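Local atomic coordinates of putative sulfatase yidJ (Bacteroides fragilis, PDB entry 2QZU), a protein that probably hydrolyses sulfate esters, as a putative metal-dependent arylsulfatase of the sulfatase family. Residues W199-N213 with V286-N300. Residues are numbered along the deposited sequence; the frame is centred on the assembly and turned at random.
Sequences WGPEYEASKAIEYIN and VDENVGRIIEALKQN
V286, well inside the long helix 267-299, lies beside the start of helix 200-213, its backbone N at the edge of the W199 ring and its CG2 4.3 Å from CG of P201. W199, the N-cap residue, is hydrogen-bonded through NE1 to L237 O. One turn on, N289 packs its amide against the first turn of helix 200-213, with OD1 3.4 Å from CA of E202. The same oxygen accepts a hydrogen bond from R292 NH1 nearly along its C=O axis and in the guanidinium plane, which helps hold that group's rotation. R292 is a knob among E202, A205, S206 and I209; a bend at chi3 (58°) turns its head toward the neighbouring helix. There NH1 reaches a lone pair of E202 O at 3.0 Å, while NH2 meets S206 OG at 2.7 Å in a nearly straight bond (165°), and A205 CB lies over one guanidinium face. With I293 the interface becomes apolar: its CG1 borders A205, and its CG2 meets CD1 of I212 at 3.7 Å. A296 CB receives I209 CG1 at 3.9 Å. L297 then crosses I212 at about a right angle, CD2 against CD1. N300, just past the helix, donates a hydrogen bond from ND2 to A296 O (2.9 Å), from above the carbonyl plane and opposite the face used by its own N. The axes run 6° apart, 9.0 Å at closest approach. A208 and Y211 lie on strand 222-228, while V290 and I294, directed away from helix 200-213, meet helix 54-61. Near-parallel helices packed side by side, one against the mixed sheet, are consistent with the layered alpha/beta fold of alkaline phosphatase-like sulfatases.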
ATOM      1  N   TRP A 199     -11.301   1.859  13.109  1.00  6.26           N
ATOM      2  CA  TRP A 199     -10.585   0.624  12.797  1.00  7.63           C
ATOM      3  C   TRP A 199     -11.582  -0.535  12.812  1.00  5.31           C
ATOM      4  O   TRP A 199     -12.398  -0.644  13.721  1.00  6.84           O
ATOM      5  CB  TRP A 199      -9.459   0.394  13.817  1.00  4.11           C
ATOM      6  CG  TRP A 199      -8.453  -0.660  13.408  1.00  4.11           C
ATOM      7  CD1 TRP A 199      -7.845  -0.790  12.186  1.00  3.32           C
ATOM      8  CD2 TRP A 199      -7.907  -1.691  14.237  1.00  2.56           C
ATOM      9  NE1 TRP A 199      -6.953  -1.841  12.208  1.00  7.00           N
ATOM     10  CE2 TRP A 199      -6.972  -2.411  13.456  1.00  5.78           C
ATOM     11  CE3 TRP A 199      -8.116  -2.078  15.569  1.00  4.32           C
ATOM     12  CZ2 TRP A 199      -6.245  -3.497  13.962  1.00  4.11           C
ATOM     13  CZ3 TRP A 199      -7.392  -3.160  16.075  1.00  4.07           C
ATOM     14  CH2 TRP A 199      -6.468  -3.855  15.271  1.00  3.85           C
ATOM     15  N   GLY A 200     -11.510  -1.388  11.794  1.00  5.14           N
ATOM     16  CA  GLY A 200     -12.425  -2.513  11.684  1.00  5.93           C
ATOM     17  C   GLY A 200     -12.773  -3.245  12.969  1.00  7.44           C
ATOM     18  O   GLY A 200     -13.944  -3.281  13.353  1.00  9.56           O
ATOM     19  N   PRO A 201     -11.784  -3.846  13.652  1.00  6.81           N
ATOM     20  CA  PRO A 201     -12.007  -4.584  14.900  1.00  7.99           C
ATOM     21  C   PRO A 201     -12.721  -3.768  15.968  1.00 10.97           C
ATOM     22  O   PRO A 201     -13.473  -4.316  16.769  1.00  8.28           O
ATOM     23  CB  PRO A 201     -10.595  -4.980  15.323  1.00  5.56           C
ATOM     24  CG  PRO A 201      -9.907  -5.170  14.001  1.00  7.05           C
ATOM     25  CD  PRO A 201     -10.374  -3.948  13.236  1.00  6.88           C
ATOM     26  N   GLU A 202     -12.459  -2.463  15.981  1.00 10.01           N
ATOM     27  CA  GLU A 202     -13.078  -1.557  16.943  1.00  9.76           C
ATOM     28  C   GLU A 202     -14.571  -1.433  16.688  1.00  8.72           C
ATOM     29  O   GLU A 202     -15.379  -1.545  17.612  1.00  7.89           O
ATOM     30  CB  GLU A 202     -12.449  -0.166  16.849  1.00 10.92           C
ATOM     31  CG  GLU A 202     -11.297   0.078  17.789  1.00 23.88           C
ATOM     32  CD  GLU A 202     -10.800   1.510  17.718  1.00 35.33           C
ATOM     33  OE1 GLU A 202     -11.642   2.432  17.798  1.00 32.17           O
ATOM     34  OE2 GLU A 202      -9.574   1.711  17.586  1.00 28.61           O
ATOM     35  N   TYR A 203     -14.926  -1.193  15.429  1.00  5.09           N
ATOM     36  CA  TYR A 203     -16.322  -1.048  15.036  1.00  7.03           C
ATOM     37  C   TYR A 203     -17.057  -2.369  15.225  1.00  7.24           C
ATOM     38  O   TYR A 203     -18.152  -2.416  15.788  1.00  7.78           O
ATOM     39  CB  TYR A 203     -16.414  -0.621  13.570  1.00  4.99           C
ATOM     40  CG  TYR A 203     -17.836  -0.526  13.048  1.00  8.07           C
ATOM     41  CD1 TYR A 203     -18.696   0.490  13.470  1.00  9.54           C
ATOM     42  CD2 TYR A 203     -18.318  -1.457  12.130  1.00  7.37           C
ATOM     43  CE1 TYR A 203     -20.003   0.571  12.988  1.00 10.39           C
ATOM     44  CE2 TYR A 203     -19.613  -1.386  11.645  1.00  6.35           C
ATOM     45  CZ  TYR A 203     -20.450  -0.375  12.073  1.00  8.70           C
ATOM     46  OH  TYR A 203     -21.733  -0.328  11.589  1.00 14.12           O
ATOM     47  N   GLU A 204     -16.441  -3.444  14.753  1.00  5.18           N
ATOM     48  CA  GLU A 204     -17.038  -4.762  14.869  1.00  3.87           C
ATOM     49  C   GLU A 204     -17.299  -5.141  16.320  1.00  6.82           C
ATOM     50  O   GLU A 204     -18.361  -5.669  16.641  1.00  5.79           O
ATOM     51  CB  GLU A 204     -16.143  -5.786  14.171  1.00  6.80           C
ATOM     52  CG  GLU A 204     -16.224  -5.657  12.656  1.00  4.48           C
ATOM     53  CD  GLU A 204     -14.967  -6.106  11.938  1.00 13.28           C
ATOM     54  OE1 GLU A 204     -14.073  -6.686  12.592  1.00 16.46           O
ATOM     55  OE2 GLU A 204     -14.879  -5.877  10.710  1.00 15.74           O
ATOM     56  N   ALA A 205     -16.343  -4.867  17.200  1.00  4.11           N
ATOM     57  CA  ALA A 205     -16.520  -5.176  18.611  1.00  7.18           C
ATOM     58  C   ALA A 205     -17.656  -4.326  19.187  1.00 10.45           C
ATOM     59  O   ALA A 205     -18.422  -4.792  20.030  1.00  9.33           O
ATOM     60  CB  ALA A 205     -15.220  -4.927  19.380  1.00  8.00           C
ATOM     61  N   SER A 206     -17.772  -3.079  18.734  1.00  4.72           N
ATOM     62  CA  SER A 206     -18.842  -2.215  19.220  1.00  6.70           C
ATOM     63  C   SER A 206     -20.209  -2.742  18.799  1.00  7.03           C
ATOM     64  O   SER A 206     -21.156  -2.713  19.582  1.00 12.30           O
ATOM     65  CB  SER A 206     -18.667  -0.786  18.709  1.00 10.16           C
ATOM     66  OG  SER A 206     -17.555  -0.175  19.331  1.00 11.74           O
ATOM     67  N   LYS A 207     -20.313  -3.233  17.565  1.00  8.29           N
ATOM     68  CA  LYS A 207     -21.584  -3.766  17.086  1.00 10.18           C
ATOM     69  C   LYS A 207     -21.887  -5.105  17.762  1.00  7.39           C
ATOM     70  O   LYS A 207     -23.049  -5.442  17.992  1.00  6.00           O
ATOM     71  CB  LYS A 207     -21.562  -3.945  15.564  1.00  7.58           C
ATOM     72  CG  LYS A 207     -21.318  -2.656  14.780  1.00 10.65           C
ATOM     73  CD  LYS A 207     -22.325  -1.556  15.117  1.00 22.16           C
ATOM     74  CE  LYS A 207     -23.736  -1.908  14.665  1.00 28.60           C
ATOM     75  NZ  LYS A 207     -24.699  -0.797  14.925  1.00 31.26           N
ATOM     76  N   ALA A 208     -20.843  -5.869  18.076  1.00  8.07           N
ATOM     77  CA  ALA A 208     -21.028  -7.155  18.746  1.00  7.80           C
ATOM     78  C   ALA A 208     -21.551  -6.908  20.159  1.00 11.44           C
ATOM     79  O   ALA A 208     -22.377  -7.662  20.665  1.00  8.46           O
ATOM     80  CB  ALA A 208     -19.709  -7.921  18.803  1.00  8.01           C
ATOM     81  N   ILE A 209     -21.062  -5.841  20.788  1.00  7.89           N
ATOM     82  CA  ILE A 209     -21.488  -5.483  22.137  1.00  8.88           C
ATOM     83  C   ILE A 209     -22.967  -5.097  22.128  1.00  7.51           C
ATOM     84  O   ILE A 209     -23.730  -5.515  22.997  1.00  9.17           O
ATOM     85  CB  ILE A 209     -20.613  -4.331  22.693  1.00 12.48           C
ATOM     86  CG1 ILE A 209     -19.201  -4.866  22.964  1.00 11.26           C
ATOM     87  CG2 ILE A 209     -21.227  -3.751  23.962  1.00  9.38           C
ATOM     88  CD1 ILE A 209     -18.202  -3.811  23.396  1.00 13.48           C
ATOM     89  N   GLU A 210     -23.380  -4.310  21.140  1.00  7.14           N
ATOM     90  CA  GLU A 210     -24.785  -3.933  21.059  1.00  8.21           C
ATOM     91  C   GLU A 210     -25.643  -5.184  20.891  1.00  7.28           C
ATOM     92  O   GLU A 210     -26.693  -5.313  21.527  1.00  8.93           O
ATOM     93  CB  GLU A 210     -25.019  -2.974  19.891  1.00  8.08           C
ATOM     94  CG  GLU A 210     -24.200  -1.702  20.003  1.00 16.00           C
ATOM     95  CD  GLU A 210     -24.539  -0.690  18.931  1.00 27.38           C
ATOM     96  OE1 GLU A 210     -24.766  -1.099  17.775  1.00 25.61           O
ATOM     97  OE2 GLU A 210     -24.564   0.518  19.246  1.00 34.70           O
ATOM     98  N   TYR A 211     -25.197  -6.107  20.044  1.00  5.16           N
ATOM     99  CA  TYR A 211     -25.946  -7.341  19.821  1.00  7.77           C
ATOM    100  C   TYR A 211     -26.062  -8.124  21.128  1.00  7.63           C
ATOM    101  O   TYR A 211     -27.144  -8.577  21.503  1.00  6.58           O
ATOM    102  CB  TYR A 211     -25.247  -8.216  18.779  1.00  5.54           C
ATOM    103  CG  TYR A 211     -26.063  -9.427  18.383  1.00  7.43           C
ATOM    104  CD1 TYR A 211     -27.127  -9.310  17.493  1.00 14.58           C
ATOM    105  CD2 TYR A 211     -25.780 -10.685  18.910  1.00  7.07           C
ATOM    106  CE1 TYR A 211     -27.891 -10.416  17.133  1.00 10.69           C
ATOM    107  CE2 TYR A 211     -26.539 -11.801  18.557  1.00 11.34           C
ATOM    108  CZ  TYR A 211     -27.591 -11.657  17.669  1.00 15.01           C
ATOM    109  OH  TYR A 211     -28.344 -12.751  17.306  1.00 16.59           O
ATOM    110  N   ILE A 212     -24.936  -8.279  21.813  1.00  6.06           N
ATOM    111  CA  ILE A 212     -24.894  -9.002  23.078  1.00  7.51           C
ATOM    112  C   ILE A 212     -25.778  -8.353  24.147  1.00  7.18           C
ATOM    113  O   ILE A 212     -26.481  -9.052  24.882  1.00  7.23           O
ATOM    114  CB  ILE A 212     -23.436  -9.117  23.581  1.00  7.06           C
ATOM    115  CG1 ILE A 212     -22.660 -10.060  22.651  1.00  6.40           C
ATOM    116  CG2 ILE A 212     -23.411  -9.622  25.012  1.00  7.46           C
ATOM    117  CD1 ILE A 212     -21.159 -10.098  22.889  1.00  5.53           C
ATOM    118  N   ASN A 213     -25.749  -7.026  24.232  1.00  8.16           N
ATOM    119  CA  ASN A 213     -26.575  -6.315  25.204  1.00 11.15           C
ATOM    120  C   ASN A 213     -28.045  -6.663  24.963  1.00 13.69           C
ATOM    121  O   ASN A 213     -28.818  -6.823  25.908  1.00 11.23           O
ATOM    122  CB  ASN A 213     -26.389  -4.801  25.067  1.00  6.64           C
ATOM    123  CG  ASN A 213     -25.043  -4.317  25.582  1.00  7.57           C
ATOM    124  OD1 ASN A 213     -24.664  -3.163  25.366  1.00 16.33           O
ATOM    125  ND2 ASN A 213     -24.317  -5.188  26.270  1.00  4.46           N
ATOM    126  N   VAL A 286      -6.375  -6.480  17.974  1.00  5.99           N
ATOM    127  CA  VAL A 286      -7.471  -7.435  17.867  1.00  3.33           C
ATOM    128  C   VAL A 286      -7.773  -7.958  19.272  1.00  6.51           C
ATOM    129  O   VAL A 286      -8.931  -8.049  19.678  1.00  5.89           O
ATOM    130  CB  VAL A 286      -7.096  -8.611  16.926  1.00 10.16           C
ATOM    131  CG1 VAL A 286      -8.016  -9.801  17.162  1.00  5.32           C
ATOM    132  CG2 VAL A 286      -7.215  -8.159  15.471  1.00  9.09           C
ATOM    133  N   ASP A 287      -6.715  -8.275  20.013  1.00  7.81           N
ATOM    134  CA  ASP A 287      -6.833  -8.790  21.374  1.00 10.46           C
ATOM    135  C   ASP A 287      -7.662  -7.866  22.263  1.00  7.87           C
ATOM    136  O   ASP A 287      -8.553  -8.315  22.985  1.00  6.35           O
ATOM    137  CB  ASP A 287      -5.437  -8.966  21.980  1.00  9.34           C
ATOM    138  CG  ASP A 287      -5.474  -9.554  23.380  1.00 10.33           C
ATOM    139  OD1 ASP A 287      -5.672 -10.781  23.509  1.00 10.45           O
ATOM    140  OD2 ASP A 287      -5.308  -8.784  24.350  1.00 11.81           O
ATOM    141  N   GLU A 288      -7.373  -6.570  22.205  1.00  8.57           N
ATOM    142  CA  GLU A 288      -8.096  -5.606  23.024  1.00 10.91           C
ATOM    143  C   GLU A 288      -9.584  -5.590  22.699  1.00 11.42           C
ATOM    144  O   GLU A 288     -10.424  -5.483  23.593  1.00  8.20           O
ATOM    145  CB  GLU A 288      -7.500  -4.205  22.846  1.00 12.04           C
ATOM    146  CG  GLU A 288      -8.230  -3.128  23.636  1.00 20.59           C
ATOM    147  CD  GLU A 288      -7.427  -1.848  23.763  1.00 28.17           C
ATOM    148  OE1 GLU A 288      -6.400  -1.859  24.472  1.00 31.53           O
ATOM    149  OE2 GLU A 288      -7.820  -0.834  23.153  1.00 31.02           O
ATOM    150  N   ASN A 289      -9.919  -5.706  21.420  1.00  7.04           N
ATOM    151  CA  ASN A 289     -11.320  -5.700  21.037  1.00  7.62           C
ATOM    152  C   ASN A 289     -12.016  -7.011  21.391  1.00  9.23           C
ATOM    153  O   ASN A 289     -13.218  -7.027  21.648  1.00  9.88           O
ATOM    154  CB  ASN A 289     -11.445  -5.338  19.557  1.00  8.62           C
ATOM    155  CG  ASN A 289     -11.226  -3.858  19.326  1.00  9.62           C
ATOM    156  OD1 ASN A 289     -12.026  -3.033  19.773  1.00  6.93           O
ATOM    157  ND2 ASN A 289     -10.126  -3.506  18.663  1.00  9.94           N
ATOM    158  N   VAL A 290     -11.263  -8.106  21.422  1.00  7.50           N
ATOM    159  CA  VAL A 290     -11.836  -9.384  21.826  1.00  9.75           C
ATOM    160  C   VAL A 290     -12.166  -9.215  23.312  1.00 11.89           C
ATOM    161  O   VAL A 290     -13.195  -9.688  23.795  1.00  8.81           O
ATOM    162  CB  VAL A 290     -10.833 -10.549  21.655  1.00  8.58           C
ATOM    163  CG1 VAL A 290     -11.345 -11.791  22.379  1.00 14.79           C
ATOM    164  CG2 VAL A 290     -10.645 -10.856  20.169  1.00 12.74           C
ATOM    165  N   GLY A 291     -11.286  -8.517  24.025  1.00  8.11           N
ATOM    166  CA  GLY A 291     -11.494  -8.271  25.442  1.00  9.09           C
ATOM    167  C   GLY A 291     -12.781  -7.503  25.693  1.00 10.27           C
ATOM    168  O   GLY A 291     -13.484  -7.752  26.677  1.00  7.67           O
ATOM    169  N   ARG A 292     -13.095  -6.564  24.805  1.00  9.53           N
ATOM    170  CA  ARG A 292     -14.315  -5.771  24.933  1.00  9.18           C
ATOM    171  C   ARG A 292     -15.551  -6.663  24.802  1.00 11.81           C
ATOM    172  O   ARG A 292     -16.532  -6.503  25.532  1.00  7.04           O
ATOM    173  CB  ARG A 292     -14.354  -4.689  23.855  1.00  9.64           C
ATOM    174  CG  ARG A 292     -13.262  -3.637  23.967  1.00 12.11           C
ATOM    175  CD  ARG A 292     -13.357  -2.676  22.790  1.00 14.17           C
ATOM    176  NE  ARG A 292     -14.661  -2.022  22.730  1.00 10.60           N
ATOM    177  CZ  ARG A 292     -15.176  -1.473  21.632  1.00 11.79           C
ATOM    178  NH1 ARG A 292     -14.499  -1.503  20.491  1.00 13.24           N
ATOM    179  NH2 ARG A 292     -16.363  -0.882  21.677  1.00 13.29           N
ATOM    180  N   ILE A 293     -15.504  -7.605  23.862  1.00  7.78           N
ATOM    181  CA  ILE A 293     -16.627  -8.520  23.649  1.00  7.98           C
ATOM    182  C   ILE A 293     -16.824  -9.434  24.856  1.00  8.82           C
ATOM    183  O   ILE A 293     -17.952  -9.642  25.315  1.00  8.38           O
ATOM    184  CB  ILE A 293     -16.406  -9.376  22.380  1.00 10.29           C
ATOM    185  CG1 ILE A 293     -16.328  -8.463  21.151  1.00  6.85           C
ATOM    186  CG2 ILE A 293     -17.544 -10.391  22.219  1.00  7.02           C
ATOM    187  CD1 ILE A 293     -15.914  -9.183  19.867  1.00  6.07           C
ATOM    188  N   ILE A 294     -15.727  -9.975  25.377  1.00  7.86           N
ATOM    189  CA  ILE A 294     -15.800 -10.854  26.535  1.00  9.92           C
ATOM    190  C   ILE A 294     -16.396 -10.095  27.716  1.00 10.85           C
ATOM    191  O   ILE A 294     -17.239 -10.621  28.441  1.00  8.88           O
ATOM    192  CB  ILE A 294     -14.403 -11.377  26.934  1.00  7.95           C
ATOM    193  CG1 ILE A 294     -13.809 -12.206  25.794  1.00  8.28           C
ATOM    194  CG2 ILE A 294     -14.499 -12.208  28.208  1.00 17.57           C
ATOM    195  CD1 ILE A 294     -14.694 -13.338  25.322  1.00  9.95           C
ATOM    196  N   GLU A 295     -15.965  -8.849  27.895  1.00 11.20           N
ATOM    197  CA  GLU A 295     -16.464  -8.027  28.993  1.00 17.08           C
ATOM    198  C   GLU A 295     -17.969  -7.813  28.880  1.00 14.27           C
ATOM    199  O   GLU A 295     -18.675  -7.797  29.888  1.00 13.62           O
ATOM    200  CB  GLU A 295     -15.752  -6.670  29.016  1.00 15.07           C
ATOM    201  CG  GLU A 295     -16.134  -5.798  30.200  1.00 27.83           C
ATOM    202  CD  GLU A 295     -15.379  -4.482  30.225  1.00 34.62           C
ATOM    203  OE1 GLU A 295     -14.131  -4.511  30.248  1.00 59.96           O
ATOM    204  OE2 GLU A 295     -16.035  -3.417  30.225  1.00 55.24           O
ATOM    205  N   ALA A 296     -18.458  -7.649  27.654  1.00 10.53           N
ATOM    206  CA  ALA A 296     -19.887  -7.452  27.429  1.00 10.87           C
ATOM    207  C   ALA A 296     -20.635  -8.717  27.833  1.00  7.41           C
ATOM    208  O   ALA A 296     -21.709  -8.650  28.438  1.00  8.88           O
ATOM    209  CB  ALA A 296     -20.154  -7.125  25.964  1.00  8.55           C
ATOM    210  N   LEU A 297     -20.068  -9.873  27.497  1.00  9.97           N
ATOM    211  CA  LEU A 297     -20.683 -11.146  27.855  1.00  8.48           C
ATOM    212  C   LEU A 297     -20.772 -11.271  29.377  1.00 12.00           C
ATOM    213  O   LEU A 297     -21.815 -11.639  29.911  1.00 14.03           O
ATOM    214  CB  LEU A 297     -19.873 -12.316  27.283  1.00  5.69           C
ATOM    215  CG  LEU A 297     -19.961 -12.519  25.767  1.00  4.33           C
ATOM    216  CD1 LEU A 297     -19.005 -13.629  25.351  1.00 10.20           C
ATOM    217  CD2 LEU A 297     -21.402 -12.873  25.374  1.00  7.23           C
ATOM    218  N   LYS A 298     -19.682 -10.956  30.073  1.00  6.46           N
ATOM    219  CA  LYS A 298     -19.665 -11.039  31.532  1.00  8.44           C
ATOM    220  C   LYS A 298     -20.623 -10.035  32.182  1.00 10.25           C
ATOM    221  O   LYS A 298     -21.299 -10.354  33.165  1.00  9.72           O
ATOM    222  CB  LYS A 298     -18.241 -10.821  32.052  1.00  5.45           C
ATOM    223  CG  LYS A 298     -17.302 -11.986  31.785  1.00 11.98           C
ATOM    224  CD  LYS A 298     -15.909 -11.708  32.343  1.00 15.51           C
ATOM    225  CE  LYS A 298     -15.051 -12.967  32.379  1.00 25.18           C
ATOM    226  NZ  LYS A 298     -14.865 -13.566  31.033  1.00 32.44           N
ATOM    227  N   GLN A 299     -20.680  -8.827  31.628  1.00  9.89           N
ATOM    228  CA  GLN A 299     -21.556  -7.774  32.140  1.00 10.71           C
ATOM    229  C   GLN A 299     -23.032  -8.166  32.049  1.00 13.20           C
ATOM    230  O   GLN A 299     -23.839  -7.792  32.901  1.00 14.59           O
ATOM    231  CB  GLN A 299     -21.320  -6.477  31.354  1.00 11.09           C
ATOM    232  CG  GLN A 299     -22.263  -5.320  31.691  1.00 16.05           C
ATOM    233  CD  GLN A 299     -22.124  -4.839  33.123  1.00 26.90           C
ATOM    234  OE1 GLN A 299     -21.017  -4.657  33.627  1.00 24.83           O
ATOM    235  NE2 GLN A 299     -23.255  -4.615  33.783  1.00 27.55           N
ATOM    236  N   ASN A 300     -23.375  -8.927  31.015  1.00 10.06           N
ATOM    237  CA  ASN A 300     -24.751  -9.360  30.796  1.00 10.82           C
ATOM    238  C   ASN A 300     -25.033 -10.759  31.334  1.00  6.98           C
ATOM    239  O   ASN A 300     -26.097 -11.322  31.071  1.00  9.43           O
ATOM    240  CB  ASN A 300     -25.074  -9.308  29.297  1.00 10.41           C
ATOM    241  CG  ASN A 300     -25.222  -7.886  28.779  1.00  9.38           C
ATOM    242  OD1 ASN A 300     -26.198  -7.202  29.089  1.00 12.60           O
ATOM    243  ND2 ASN A 300     -24.255  -7.435  27.990  1.00  8.67           N
TER